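Local coordinates for protein beta-agarase (PDB 6AII) that probably hydrolyses the beta-1,4 linkages of agarose to release neoagarobiose, as a glycoside hydrolase family 16 beta-agarase with a bound calcium ion, at residues N50-H53 / N54-G58. Sequence-based numbering, arbitrary orientation.
Sequences NFWH and NSWDG
W56 points the edge of its indole at the face of W52 in the loop between strands 48-49 and 62-64, their planes 67° apart. A chi1 of 175°, which sets CG beside the carbonyl carbon, carries the W52 indole alongside the N54 amide. Its CB lies 3.9 Å from the carbonyl O of N54; further out, CD1 comes 3.5 Å from W56 O, an oxygen buried without a polar partner, and 3.2 Å from N54 OD1. NE1 donates a hydrogen bond to a water 3.0 Å away at the ring edge, and N54 ND2 donates to the same water. Tryptophan suits this place by offering two broad faces and a rim N-H: W56 CE3 sits over one face, 3.6 Å from W52 NE1, and H53 NE2 over the opposite one. Asparagine suits N54 because OD1 accepts from W56 N (3.0 Å), closing an Asx turn. With an alanine in place of W52, the water would probably lose its indole donor and a gap open between H53 and W56. Beyond the turn, D57 pairs with R65 and K87, and W64 meets both tryptophans. With no clear direct hydrogen bond between 50-53 and 54-58, the polar link runs through the water, beside aromatic packing.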
# COMPACT_ATOMS: atom_id res chain seq x y z
N ASN A 50 7.70 -12.88 -6.10
CA ASN A 50 8.28 -11.79 -6.92
C ASN A 50 7.42 -11.41 -8.13
O ASN A 50 7.98 -11.00 -9.13
CB ASN A 50 9.70 -12.07 -7.33
CG ASN A 50 9.90 -13.29 -8.22
OD1 ASN A 50 8.94 -14.04 -8.41
ND2 ASN A 50 11.11 -13.45 -8.75
N PHE A 51 6.13 -11.49 -8.00
CA PHE A 51 5.27 -11.03 -9.03
C PHE A 51 3.87 -10.78 -8.48
O PHE A 51 3.55 -11.12 -7.34
CB PHE A 51 5.20 -12.09 -10.16
CG PHE A 51 4.88 -11.48 -11.50
CD1 PHE A 51 5.83 -10.71 -12.16
CD2 PHE A 51 3.64 -11.64 -12.08
CE1 PHE A 51 5.54 -10.11 -13.38
CE2 PHE A 51 3.33 -11.02 -13.30
CZ PHE A 51 4.30 -10.32 -13.97
N TRP A 52 2.98 -10.30 -9.36
CA TRP A 52 1.55 -10.25 -9.15
C TRP A 52 0.98 -11.67 -9.02
O TRP A 52 1.68 -12.60 -9.36
CB TRP A 52 0.96 -9.47 -10.33
CG TRP A 52 -0.52 -9.37 -10.41
CD1 TRP A 52 -1.35 -9.86 -11.40
CD2 TRP A 52 -1.35 -8.58 -9.56
NE1 TRP A 52 -2.65 -9.51 -11.14
CE2 TRP A 52 -2.68 -8.71 -10.04
CE3 TRP A 52 -1.11 -7.81 -8.43
CZ2 TRP A 52 -3.75 -8.05 -9.44
CZ3 TRP A 52 -2.19 -7.20 -7.82
CH2 TRP A 52 -3.49 -7.32 -8.31
N HIS A 53 -0.27 -11.79 -8.59
CA HIS A 53 -0.81 -13.10 -8.26
C HIS A 53 -1.25 -13.86 -9.52
O HIS A 53 -1.64 -15.02 -9.39
CB HIS A 53 -1.82 -12.96 -7.11
CG HIS A 53 -2.96 -12.08 -7.39
ND1 HIS A 53 -3.94 -12.43 -8.29
CD2 HIS A 53 -3.29 -10.86 -6.91
CE1 HIS A 53 -4.85 -11.47 -8.35
NE2 HIS A 53 -4.48 -10.51 -7.50
N ASN A 54 -1.13 -13.29 -10.72
CA ASN A 54 -1.29 -14.03 -12.00
C ASN A 54 -0.37 -13.39 -13.04
O ASN A 54 0.52 -12.58 -12.68
CB ASN A 54 -2.78 -14.13 -12.37
CG ASN A 54 -3.42 -12.77 -12.59
OD1 ASN A 54 -2.84 -11.93 -13.29
ND2 ASN A 54 -4.56 -12.53 -11.96
N SER A 55 -0.53 -13.72 -14.35
CA SER A 55 0.48 -13.34 -15.29
C SER A 55 0.26 -11.89 -15.80
O SER A 55 1.12 -11.37 -16.47
CB SER A 55 0.52 -14.31 -16.45
OG SER A 55 -0.70 -14.25 -17.15
N TRP A 56 -0.84 -11.24 -15.44
CA TRP A 56 -1.07 -9.83 -15.83
C TRP A 56 0.12 -8.97 -15.38
O TRP A 56 0.51 -9.10 -14.23
CB TRP A 56 -2.32 -9.30 -15.15
CG TRP A 56 -2.69 -7.92 -15.59
CD1 TRP A 56 -2.86 -7.46 -16.85
CD2 TRP A 56 -2.95 -6.83 -14.71
NE1 TRP A 56 -3.24 -6.14 -16.83
CE2 TRP A 56 -3.34 -5.73 -15.52
CE3 TRP A 56 -2.94 -6.69 -13.34
CZ2 TRP A 56 -3.67 -4.49 -14.99
CZ3 TRP A 56 -3.29 -5.46 -12.81
CH2 TRP A 56 -3.64 -4.39 -13.62
N ASP A 57 0.61 -8.10 -16.26
CA ASP A 57 1.85 -7.36 -15.94
C ASP A 57 1.55 -5.90 -15.56
O ASP A 57 2.49 -5.10 -15.49
CB ASP A 57 2.93 -7.52 -17.00
CG ASP A 57 2.77 -6.76 -18.31
OD1 ASP A 57 1.66 -6.30 -18.62
OD2 ASP A 57 3.78 -6.66 -19.01
N GLY A 58 0.31 -5.53 -15.34
CA GLY A 58 0.02 -4.35 -14.59
C GLY A 58 -0.72 -3.29 -15.39
O GLY A 58 -0.97 -3.40 -16.58
O HOH W 1 -5.40 -9.70 -12.41